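Local structure of uncharacterized protein (Pseudomonas syringae pv. tomato, 3K4I) at residues C[56-61]-C[152-157]; C[86-91]-C[115-120]; C[39-44]-C[161-166]; C[92-97]-C[147-152]. The protein is of unknown function but belongs to the aldolase/RraA-like family and assembles here from three copies around mixed beta sheets. One frame throughout, in Å; residues are numbered along the deposited sequence.

Contact 1: residues C[56-61]-C[152-157]; sequences IAFTVQ and KAVQVP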
loop_
_atom_site.group_PDB
_atom_site.type_symbol
_atom_site.label_atom_id
_atom_site.label_comp_id
_atom_site.label_asym_id
_atom_site.label_seq_id
_atom_site.Cartn_x
_atom_site.Cartn_y
_atom_site.Cartn_z
ATOM N N ILE C 56 24.427 -0.173 7.402
ATOM C CA ILE C 56 25.178 1.023 7.059
ATOM C C ILE C 56 24.828 1.434 5.651
ATOM O O ILE C 56 24.889 0.611 4.753
ATOM C CB ILE C 56 26.692 0.691 7.136
ATOM C CG1 ILE C 56 27.028 0.138 8.526
ATOM C CG2 ILE C 56 27.524 1.890 6.750
ATOM C CD1 ILE C 56 26.685 1.099 9.733
ATOM N N ALA C 57 24.495 2.707 5.460
ATOM C CA ALA C 57 24.088 3.193 4.156
ATOM C C ALA C 57 25.220 3.052 3.148
ATOM O O ALA C 57 26.334 3.511 3.407
ATOM C CB ALA C 57 23.668 4.671 4.247
ATOM N N PHE C 58 24.907 2.467 1.991
ATOM C CA PHE C 58 25.756 2.490 0.836
ATOM C C PHE C 58 24.884 3.192 -0.203
ATOM O O PHE C 58 23.802 2.684 -0.532
ATOM C CB PHE C 58 26.057 1.063 0.369
ATOM C CG PHE C 58 26.875 1.003 -0.882
ATOM C CD1 PHE C 58 28.249 0.765 -0.795
ATOM C CD2 PHE C 58 26.294 1.241 -2.141
ATOM C CE1 PHE C 58 29.043 0.709 -1.919
ATOM C CE2 PHE C 58 27.088 1.215 -3.303
ATOM C CZ PHE C 58 28.472 0.925 -3.184
ATOM N N THR C 59 25.323 4.364 -0.632
ATOM C CA THR C 59 24.468 5.254 -1.432
ATOM C C THR C 59 24.648 5.063 -2.932
ATOM O O THR C 59 25.752 4.782 -3.428
ATOM C CB THR C 59 24.710 6.725 -1.071
ATOM O OG1 THR C 59 26.110 7.033 -1.170
ATOM C CG2 THR C 59 24.255 7.024 0.352
ATOM N N VAL C 60 23.555 5.222 -3.662
ATOM C CA VAL C 60 23.576 5.064 -5.120
ATOM C C VAL C 60 22.766 6.230 -5.664
ATOM O O VAL C 60 21.615 6.424 -5.249
ATOM C CB VAL C 60 22.860 3.750 -5.523
ATOM C CG1 VAL C 60 22.950 3.546 -7.039
ATOM C CG2 VAL C 60 23.457 2.550 -4.754
ATOM N N GLN C 61 23.355 7.004 -6.582
ATOM C CA GLN C 61 22.684 8.147 -7.214
ATOM C C GLN C 61 22.549 7.924 -8.722
ATOM O O GLN C 61 23.551 7.637 -9.394
ATOM C CB GLN C 61 23.483 9.429 -6.955
ATOM C CG GLN C 61 22.900 10.670 -7.680
ATOM C CD GLN C 61 21.560 11.041 -7.090
ATOM O OE1 GLN C 61 20.506 11.021 -7.787
ATOM N NE2 GLN C 61 21.557 11.323 -5.805
ATOM N N LYS C 152 24.978 7.385 -11.838
ATOM C CA LYS C 152 25.852 8.549 -11.854
ATOM C C LYS C 152 27.055 8.241 -10.967
ATOM O O LYS C 152 28.187 8.330 -11.413
ATOM C CB LYS C 152 25.158 9.817 -11.353
ATOM C CG LYS C 152 26.107 11.009 -11.282
ATOM C CD LYS C 152 25.346 12.287 -10.893
ATOM C CE LYS C 152 26.140 13.524 -11.278
ATOM N NZ LYS C 152 25.424 14.782 -10.865
ATOM N N ALA C 153 26.778 7.852 -9.733
ATOM C CA ALA C 153 27.835 7.665 -8.740
ATOM C C ALA C 153 27.321 6.839 -7.571
ATOM O O ALA C 153 26.138 6.863 -7.261
ATOM C CB ALA C 153 28.328 8.999 -8.234
ATOM N N VAL C 154 28.228 6.103 -6.939
ATOM C CA VAL C 154 27.905 5.485 -5.644
ATOM C C VAL C 154 28.808 6.043 -4.540
ATOM O O VAL C 154 29.910 6.532 -4.800
ATOM C CB VAL C 154 27.962 3.920 -5.643
ATOM C CG1 VAL C 154 27.009 3.326 -6.681
ATOM C CG2 VAL C 154 29.393 3.390 -5.838
ATOM N N GLN C 155 28.312 5.982 -3.307
ATOM C CA GLN C 155 29.023 6.462 -2.114
ATOM C C GLN C 155 29.222 7.982 -2.114
ATOM O O GLN C 155 30.271 8.511 -1.700
ATOM C CB GLN C 155 30.325 5.697 -1.878
ATOM C CG GLN C 155 30.056 4.204 -1.675
ATOM C CD GLN C 155 29.388 3.946 -0.353
ATOM O OE1 GLN C 155 28.230 4.300 -0.156
ATOM N NE2 GLN C 155 30.117 3.276 0.569
ATOM N N VAL C 156 28.186 8.663 -2.601
ATOM C CA VAL C 156 28.101 10.108 -2.538
ATOM C C VAL C 156 26.922 10.511 -1.638
ATOM O O VAL C 156 26.000 9.730 -1.462
ATOM C CB VAL C 156 27.829 10.705 -3.941
ATOM C CG1 VAL C 156 29.079 10.604 -4.825
ATOM C CG2 VAL C 156 26.655 10.025 -4.610
ATOM N N PRO C 157 26.941 11.734 -1.080
ATOM C CA PRO C 157 25.775 12.188 -0.313
ATOM C C PRO C 157 24.506 12.185 -1.167
ATOM O O PRO C 157 24.558 12.597 -2.332
ATOM C CB PRO C 157 26.131 13.640 0.063
ATOM C CG PRO C 157 27.595 13.744 -0.116
ATOM C CD PRO C 157 27.997 12.759 -1.146
HETATM O O HOH W 1 28.787 2.521 3.114
#
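V60 and V154 pair across two antiparallel strands, and one residue further on K152 and A153 together face Q61, a classic beta bulge. Q61 O takes both amides of the bulge, with K152 N at 2.8 Å and A153 N at a longer 3.3 Å, while Q61 N returns a bond to A153 O. This joins an edge strand to strand 53-63, whose other side pairs with strand 85-90.

The tight part centres on F58 and T59. CG of F58 stands anti to the backbone N (chi1 177°), and the ring lies under the side-chain amide of Q155, the two planes only 18° apart and CD of Q155 3.4 Å from CD1 of F58. V154 adds CB and CG2 obliquely beside CE2 and CZ. A glutamine suits this place because its flat amide can stack on a ring and still use its polar ends: OE1 accepts from T59 N at 2.9 Å, while Q155 N donates to T59 O at 2.8 Å, a two-way grip on one residue. T59, beta-branched and hydroxylated, adds a bond from OG1 to V156 O at 2.7 Å.

The solvent side is looser. Beyond CB the extended chain of K152 carries the ammonium away from Q61, and V156 meets Q61 CB only through CG2. Near Q155 a water bridges the edge, donating to A57 O and accepting from Q155 NE2.

Contact 2: residues C[86-91]-C[115-120]; sequences VIVSSN and GTVIDG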
loop_
_atom_site.group_PDB
_atom_site.type_symbol
_atom_site.label_atom_id
_atom_site.label_comp_id
_atom_site.label_asym_id
_atom_site.label_seq_id
_atom_site.Cartn_x
_atom_site.Cartn_y
_atom_site.Cartn_z
ATOM N N VAL C 86 22.981 -1.370 4.091
ATOM C CA VAL C 86 21.643 -1.133 3.542
ATOM C C VAL C 86 21.859 -0.210 2.331
ATOM O O VAL C 86 22.426 0.836 2.488
ATOM C CB VAL C 86 20.753 -0.431 4.587
ATOM C CG1 VAL C 86 19.456 0.078 3.987
ATOM C CG2 VAL C 86 20.461 -1.387 5.777
ATOM N N ILE C 87 21.401 -0.614 1.142
ATOM C CA ILE C 87 21.617 0.145 -0.078
ATOM C C ILE C 87 20.542 1.224 -0.092
ATOM O O ILE C 87 19.383 0.920 0.161
ATOM C CB ILE C 87 21.491 -0.773 -1.323
ATOM C CG1 ILE C 87 22.703 -1.713 -1.420
ATOM C CG2 ILE C 87 21.326 0.111 -2.623
ATOM C CD1 ILE C 87 22.616 -2.870 -2.494
ATOM N N VAL C 88 20.938 2.473 -0.344
ATOM C CA VAL C 88 19.976 3.581 -0.370
ATOM C C VAL C 88 20.138 4.180 -1.736
ATOM O O VAL C 88 21.195 4.724 -2.031
ATOM C CB VAL C 88 20.230 4.637 0.715
ATOM C CG1 VAL C 88 19.188 5.791 0.609
ATOM C CG2 VAL C 88 20.186 3.991 2.102
ATOM N N SER C 89 19.091 4.053 -2.562
ATOM C CA SER C 89 19.156 4.383 -3.976
ATOM C C SER C 89 18.251 5.535 -4.266
ATOM O O SER C 89 17.070 5.515 -3.877
ATOM C CB SER C 89 18.737 3.190 -4.840
ATOM O OG SER C 89 19.742 2.196 -4.819
ATOM N N SER C 90 18.789 6.521 -4.952
ATOM C CA SER C 90 17.992 7.726 -5.271
ATOM C C SER C 90 17.874 7.922 -6.771
ATOM O O SER C 90 18.871 8.065 -7.473
ATOM C CB SER C 90 18.537 8.954 -4.522
ATOM O OG SER C 90 17.675 10.077 -4.710
ATOM N N ASN C 91 16.624 7.937 -7.238
ATOM C CA ASN C 91 16.317 8.043 -8.659
ATOM C C ASN C 91 15.253 9.126 -8.877
ATOM O O ASN C 91 14.283 8.951 -9.668
ATOM C CB ASN C 91 15.869 6.678 -9.201
ATOM C CG ASN C 91 15.687 6.672 -10.713
ATOM O OD1 ASN C 91 16.407 7.376 -11.445
ATOM N ND2 ASN C 91 14.706 5.902 -11.191
ATOM N N GLY C 115 19.181 -4.760 3.250
ATOM C CA GLY C 115 17.941 -4.195 2.748
ATOM C C GLY C 115 18.226 -3.111 1.716
ATOM O O GLY C 115 19.382 -2.691 1.510
ATOM N N THR C 116 17.167 -2.651 1.085
ATOM C CA THR C 116 17.277 -1.628 0.054
ATOM C C THR C 116 16.188 -0.607 0.273
ATOM O O THR C 116 15.015 -0.969 0.426
ATOM C CB THR C 116 17.169 -2.231 -1.363
ATOM O OG1 THR C 116 18.279 -3.105 -1.550
ATOM C CG2 THR C 116 17.295 -1.147 -2.406
ATOM N N VAL C 117 16.600 0.657 0.277
ATOM C CA VAL C 117 15.706 1.802 0.471
ATOM C C VAL C 117 15.750 2.566 -0.848
ATOM O O VAL C 117 16.849 2.914 -1.289
ATOM C CB VAL C 117 16.251 2.690 1.597
ATOM C CG1 VAL C 117 15.441 3.951 1.723
ATOM C CG2 VAL C 117 16.250 1.928 2.901
ATOM N N ILE C 118 14.589 2.879 -1.441
ATOM C CA ILE C 118 14.545 3.506 -2.771
ATOM C C ILE C 118 13.691 4.758 -2.844
ATOM O O ILE C 118 12.486 4.720 -2.571
ATOM C CB ILE C 118 14.062 2.524 -3.872
ATOM C CG1 ILE C 118 14.839 1.211 -3.801
ATOM C CG2 ILE C 118 14.250 3.135 -5.246
ATOM C CD1 ILE C 118 14.311 0.142 -4.735
ATOM N N ASP C 119 14.347 5.850 -3.238
ATOM C CA ASP C 119 13.666 7.098 -3.591
ATOM C C ASP C 119 13.309 6.911 -5.070
ATOM O O ASP C 119 13.984 7.415 -5.957
ATOM C CB ASP C 119 14.608 8.284 -3.330
ATOM C CG ASP C 119 14.117 9.599 -3.945
ATOM O OD1 ASP C 119 12.912 9.821 -3.962
ATOM O OD2 ASP C 119 14.979 10.383 -4.401
ATOM N N GLY C 120 12.228 6.173 -5.303
ATOM C CA GLY C 120 11.940 5.599 -6.592
ATOM C C GLY C 120 11.169 4.312 -6.385
ATOM O O GLY C 120 10.610 4.079 -5.311
#
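G115 O receives the amide of I87 at 2.9 Å, opening a parallel pairing of two neighbouring strands that a beta-alpha-beta unit joins through helix 102-110. The same oxygen lies near CG1 of V86. G115 has nearly fully extended backbone angles, which glycine adopts readily.

T116 comes next, on the face of I87 and S89. Its methyl CG2 sits near I87 O, while OG1 is bonded to Y133 OH, so the hydroxyl is satisfied within the core. V117 turns to the other face. Its amide meets I87 O at 2.8 Å, and its own O accepts from S89 N. Its CG2 touches CG1 of V86 at 3.9 Å, and its CB lies alongside CG2 of V88. Such beta-branched residues suit a buried strand, being compact and favouring extended backbone angles. I118 returns to the T116 face and rests CG2 near S89 O.

D119 gives its amide to S89 O and takes N91 N on its carbonyl at 3.0 Å. Its CG is anti to the backbone N (chi1 167°), and OD2 receives the hydroxyl of S90 at 2.7 Å on the anti lone pair. The other oxygen, OD1, forms a salt bridge with R138. D119 also centres an inverse gamma turn.

A buried carboxylate is thus held through both oxygens, OD2 by S90 and OD1 by R138; together these bonds satisfy its polar end and should fix its rotation.

Contact 3: residues C[39-44]-C[161-166]; sequences GGLPGI and DGITIQ
The directions from G39 to P42 and from D161 to I165 lie 140° apart, roughly opposed, with the loop closing in a type II beta turn from L41 to I44 and the other segment leading into the short strand 163-165. In that turn G43 has the positive phi that suits glycine, since a side chain there would press on the carbonyl of P42.

Side chains do the joining. L41 sends the branch CD2 obliquely across I163, 3.9 Å from its CB, and more distantly toward CD1 of I165, at 4.4 Å. In L41 chi1 (-62°) sets CG beside the backbone N and the extended chi2 (-178°) places CD1, CD2 being the other branch, toward I163. V180 of strand 177-181 and I160 extend this apolar patch. I163 also lays CG1 beside G40 O at 3.7 Å. G40 N bonds to Q143 of the second subunit, placing this loop at the trimer interface.

P42 and D161 meet tip to tip. OD1 of D161 stands 3.5 Å from CD of P42, and CB of D161 lies 3.9 Å from CD of P42. The rigid proline ring, with no amide hydrogen, offers the carboxylate only carbon here; P42 also packs on F141 of the second subunit.

P42 O and D161 OD1 are 3.1 Å apart, two acceptors that should repel. R138 reconciles them: NH1 donates to P42 O and NH2 forms a salt bridge with D161 OD1, so one guanidinium probably offsets the repulsion and ties the two loops together.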
loop_
_atom_site.group_PDB
_atom_site.type_symbol
_atom_site.label_atom_id
_atom_site.label_comp_id
_atom_site.label_asym_id
_atom_site.label_seq_id
_atom_site.Cartn_x
_atom_site.Cartn_y
_atom_site.Cartn_z
ATOM N N GLY C 39 14.778 12.600 10.792
ATOM C CA GLY C 39 15.409 11.441 10.164
ATOM C C GLY C 39 14.521 10.655 9.225
ATOM O O GLY C 39 15.004 9.818 8.497
ATOM N N GLY C 40 13.218 10.913 9.238
ATOM C CA GLY C 40 12.296 10.088 8.428
ATOM C C GLY C 40 12.282 10.412 6.955
ATOM O O GLY C 40 12.425 11.577 6.571
ATOM N N LEU C 41 12.143 9.371 6.137
ATOM C CA LEU C 41 12.041 9.524 4.683
ATOM C C LEU C 41 10.571 9.365 4.271
ATOM O O LEU C 41 10.088 8.248 4.030
ATOM C CB LEU C 41 12.946 8.491 3.978
ATOM C CG LEU C 41 14.463 8.595 4.272
ATOM C CD1 LEU C 41 15.214 7.555 3.490
ATOM C CD2 LEU C 41 14.986 9.961 3.853
ATOM N N PRO C 42 9.824 10.486 4.173
ATOM C CA PRO C 42 8.372 10.273 3.993
ATOM C C PRO C 42 8.077 9.698 2.607
ATOM O O PRO C 42 8.769 10.021 1.666
ATOM C CB PRO C 42 7.772 11.673 4.158
ATOM C CG PRO C 42 8.898 12.603 3.823
ATOM C CD PRO C 42 10.196 11.911 4.159
ATOM N N GLY C 43 7.091 8.813 2.526
ATOM C CA GLY C 43 6.748 8.217 1.252
ATOM C C GLY C 43 7.538 6.990 0.860
ATOM O O GLY C 43 7.168 6.330 -0.088
ATOM N N ILE C 44 8.614 6.666 1.592
ATOM C CA ILE C 44 9.389 5.461 1.285
ATOM C C ILE C 44 8.876 4.298 2.163
ATOM O O ILE C 44 9.258 4.160 3.327
ATOM C CB ILE C 44 10.936 5.669 1.364
ATOM C CG1 ILE C 44 11.384 6.784 0.405
ATOM C CG2 ILE C 44 11.681 4.340 0.993
ATOM C CD1 ILE C 44 12.878 6.971 0.234
ATOM N N ASP C 161 13.947 14.241 -0.046
ATOM C CA ASP C 161 12.969 15.066 0.687
ATOM C C ASP C 161 13.667 16.014 1.711
ATOM O O ASP C 161 13.186 16.169 2.826
ATOM C CB ASP C 161 11.924 14.180 1.429
ATOM C CG ASP C 161 11.138 13.229 0.500
ATOM O OD1 ASP C 161 11.064 11.990 0.786
ATOM O OD2 ASP C 161 10.572 13.711 -0.497
ATOM N N GLY C 162 14.822 16.588 1.357
ATOM C CA GLY C 162 15.574 17.459 2.277
ATOM C C GLY C 162 16.410 16.789 3.362
ATOM O O GLY C 162 17.006 17.481 4.197
ATOM N N ILE C 163 16.442 15.453 3.356
ATOM C CA ILE C 163 17.223 14.669 4.321
ATOM C C ILE C 163 18.469 14.166 3.628
ATOM O O ILE C 163 18.396 13.484 2.630
ATOM C CB ILE C 163 16.408 13.463 4.862
ATOM C CG1 ILE C 163 15.052 13.937 5.401
ATOM C CG2 ILE C 163 17.175 12.677 5.956
ATOM C CD1 ILE C 163 15.195 14.896 6.560
ATOM N N THR C 164 19.618 14.495 4.203
ATOM C CA THR C 164 20.893 14.089 3.679
ATOM C C THR C 164 21.235 12.688 4.207
ATOM O O THR C 164 21.052 12.431 5.398
ATOM C CB THR C 164 21.976 15.104 4.096
ATOM O OG1 THR C 164 21.788 16.304 3.331
ATOM C CG2 THR C 164 23.393 14.538 3.852
ATOM N N ILE C 165 21.685 11.811 3.307
ATOM C CA ILE C 165 22.210 10.467 3.648
ATOM C C ILE C 165 23.652 10.458 3.158
ATOM O O ILE C 165 23.942 10.670 1.959
ATOM C CB ILE C 165 21.446 9.285 2.976
ATOM C CG1 ILE C 165 19.947 9.294 3.331
ATOM C CG2 ILE C 165 22.055 7.963 3.390
ATOM C CD1 ILE C 165 19.066 9.931 2.263
ATOM N N GLN C 166 24.565 10.279 4.102
ATOM C CA GLN C 166 25.971 10.095 3.796
ATOM C C GLN C 166 26.297 8.600 3.844
ATOM O O GLN C 166 25.758 7.874 4.686
ATOM C CB GLN C 166 26.825 10.796 4.858
ATOM C CG GLN C 166 26.756 12.314 4.866
ATOM C CD GLN C 166 27.578 12.935 3.765
ATOM O OE1 GLN C 166 28.190 12.240 2.959
ATOM N NE2 GLN C 166 27.585 14.270 3.713
#

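Contact 4: residues C[92-97]-C[147-152]; sequences SGRHDC and NRTQLK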
loop_
_atom_site.group_PDB
_atom_site.type_symbol
_atom_site.label_atom_id
_atom_site.label_comp_id
_atom_site.label_asym_id
_atom_site.label_seq_id
_atom_site.Cartn_x
_atom_site.Cartn_y
_atom_site.Cartn_z
ATOM N N SER C 92 15.425 10.238 -8.152
ATOM C CA SER C 92 14.566 11.419 -8.305
ATOM C C SER C 92 13.081 11.123 -8.066
ATOM O O SER C 92 12.185 11.743 -8.703
ATOM C CB SER C 92 14.758 12.005 -9.699
ATOM O OG SER C 92 16.096 12.392 -9.904
ATOM N N GLY C 93 12.807 10.135 -7.219
ATOM C CA GLY C 93 11.435 9.740 -6.914
ATOM C C GLY C 93 10.639 9.240 -8.094
ATOM O O GLY C 93 9.415 9.251 -8.049
ATOM N N ARG C 94 11.325 8.820 -9.154
ATOM C CA ARG C 94 10.665 8.390 -10.390
ATOM C C ARG C 94 9.833 7.118 -10.245
ATOM O O ARG C 94 10.220 6.165 -9.550
ATOM C CB ARG C 94 11.648 8.264 -11.560
ATOM C CG ARG C 94 12.222 9.627 -12.013
ATOM C CD ARG C 94 13.306 9.508 -13.077
ATOM N NE ARG C 94 12.834 8.864 -14.293
ATOM C CZ ARG C 94 13.605 8.594 -15.344
ATOM N NH1 ARG C 94 14.898 8.922 -15.343
ATOM N NH2 ARG C 94 13.079 8.012 -16.416
ATOM N N HIS C 95 8.662 7.140 -10.868
ATOM C CA HIS C 95 7.738 6.008 -10.861
ATOM C C HIS C 95 7.721 5.274 -12.205
ATOM O O HIS C 95 7.062 4.232 -12.334
ATOM C CB HIS C 95 6.305 6.457 -10.487
ATOM C CG HIS C 95 6.083 6.616 -9.009
ATOM N ND1 HIS C 95 6.514 7.720 -8.302
ATOM C CD2 HIS C 95 5.472 5.811 -8.108
ATOM C CE1 HIS C 95 6.166 7.593 -7.030
ATOM N NE2 HIS C 95 5.537 6.439 -6.887
ATOM N N ASP C 96 8.443 5.800 -13.203
ATOM C CA ASP C 96 8.355 5.258 -14.571
ATOM C C ASP C 96 9.440 4.225 -14.928
ATOM O O ASP C 96 9.425 3.632 -16.009
ATOM C CB ASP C 96 8.336 6.397 -15.602
ATOM C CG ASP C 96 9.643 7.176 -15.642
ATOM O OD1 ASP C 96 10.311 7.328 -14.595
ATOM O OD2 ASP C 96 9.994 7.651 -16.732
ATOM N N CYS C 97 10.370 4.002 -14.005
ATOM C CA CYS C 97 11.369 2.949 -14.179
ATOM C C CYS C 97 11.806 2.482 -12.799
ATOM O O CYS C 97 11.629 3.187 -11.795
ATOM C CB CYS C 97 12.570 3.437 -14.992
ATOM S SG CYS C 97 13.361 4.949 -14.365
ATOM N N ASN C 147 17.905 2.340 -20.587
ATOM C CA ASN C 147 17.457 3.455 -21.445
ATOM C C ASN C 147 16.471 4.423 -20.785
ATOM O O ASN C 147 15.879 5.256 -21.478
ATOM C CB ASN C 147 16.874 2.953 -22.788
ATOM C CG ASN C 147 17.937 2.406 -23.734
ATOM O OD1 ASN C 147 17.645 1.553 -24.579
ATOM N ND2 ASN C 147 19.164 2.890 -23.604
ATOM N N ARG C 148 16.299 4.339 -19.463
ATOM C CA ARG C 148 15.391 5.238 -18.750
ATOM C C ARG C 148 16.107 6.090 -17.713
ATOM O O ARG C 148 15.838 7.281 -17.550
ATOM C CB ARG C 148 14.227 4.469 -18.114
ATOM C CG ARG C 148 13.300 3.819 -19.152
ATOM C CD ARG C 148 12.003 3.273 -18.531
ATOM N NE ARG C 148 11.065 2.815 -19.561
ATOM C CZ ARG C 148 11.084 1.593 -20.089
ATOM N NH1 ARG C 148 11.970 0.701 -19.675
ATOM N NH2 ARG C 148 10.212 1.264 -21.027
ATOM N N THR C 149 17.031 5.461 -17.005
ATOM C CA THR C 149 17.843 6.149 -16.008
ATOM C C THR C 149 19.193 5.448 -16.006
ATOM O O THR C 149 19.290 4.345 -16.533
ATOM C CB THR C 149 17.183 6.133 -14.599
ATOM O OG1 THR C 149 17.866 7.068 -13.754
ATOM C CG2 THR C 149 17.204 4.748 -13.977
ATOM N N GLN C 150 20.242 6.113 -15.509
ATOM C CA GLN C 150 21.572 5.522 -15.484
ATOM C C GLN C 150 22.323 5.891 -14.213
ATOM O O GLN C 150 22.058 6.922 -13.595
ATOM C CB GLN C 150 22.394 5.909 -16.723
ATOM C CG GLN C 150 22.986 7.282 -16.650
ATOM C CD GLN C 150 23.802 7.676 -17.868
ATOM O OE1 GLN C 150 23.537 7.235 -19.006
ATOM N NE2 GLN C 150 24.770 8.555 -17.642
ATOM N N LEU C 151 23.226 5.009 -13.791
ATOM C CA LEU C 151 24.043 5.303 -12.619
ATOM C C LEU C 151 24.935 6.515 -12.839
ATOM O O LEU C 151 25.566 6.654 -13.900
ATOM C CB LEU C 151 24.929 4.102 -12.277
ATOM C CG LEU C 151 24.134 2.965 -11.689
ATOM C CD1 LEU C 151 24.881 1.648 -11.860
ATOM C CD2 LEU C 151 23.856 3.247 -10.213
ATOM N N LYS C 152 24.978 7.385 -11.838
ATOM C CA LYS C 152 25.852 8.549 -11.854
ATOM C C LYS C 152 27.055 8.241 -10.967
ATOM O O LYS C 152 28.187 8.330 -11.413
ATOM C CB LYS C 152 25.158 9.817 -11.353
ATOM C CG LYS C 152 26.107 11.009 -11.282
ATOM C CD LYS C 152 25.346 12.287 -10.893
ATOM C CE LYS C 152 26.140 13.524 -11.278
ATOM N NZ LYS C 152 25.424 14.782 -10.865
#
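R94 bonds the backbone carbonyl of R148 with its guanidinium, while the R148 side chain runs past C97. From R148, CB lies 3.7 Å from CB of C97 and near its SG. The chain is extended from CG to NE, and CD reaches 3.6 Å from both CB of C97 and O of D96. NE stays near that carbonyl. Beyond it the guanidinium turns to partners outside the two segments: NH1 bonds S144 O, and NH2 makes salt bridges with D38 and D33 of the third subunit. Arginine suits this place because its aliphatic stem packs on C97 and its charged end still spans to a neighbouring subunit.

The loop that carries R94 follows strand 85-90 of the beta-alpha-beta unit and precedes helix 102-110; R148 lies on the approach to strand 150-154. R94 bends at chi3 (60°), which turns NE aside from the line of the stem. NH1 and NH2 donate to R148 O, at 2.9 and 3.1 Å, from one face of the carbonyl plane. Side-on, NE and NH2 grip the carboxylate of D96, with NE to OD1 at 3.0 Å on the syn lone pair, and this two-point grip should fix the rotation of the guanidinium. SG of C97 lies over one face of that group, toward its rim. The same sulphur touches the methyl CG2 of T149 at 3.9 Å, whose hydroxyl bonds N91 OD1.

Overall arrangement
Strand 53-63 of contact 1 and strand 85-90 of contact 2 are neighbours in one sheet; the centres of contacts 1 and 2 are about 9 Å apart, and V60 O meets S90 N at 2.8 Å. Contact 4 continues the edge of that sheet: it shares K152 with contact 1, where V60 CG1 also packs on L151 CD2, and it joins contact 2 through D119 O and G93 N, 3.2 Å apart. Contact 3 covers the sheet on the face of V117, where I44 CG2 comes within 3.9 Å of V117 CG1; it also meets contact 1 through A57 and I165. R138 links contacts 2 and 3 by salt bridges to D119 and D161. A magnesium ion lies about 14 Å from the side chain of R148, too far to be bound by it.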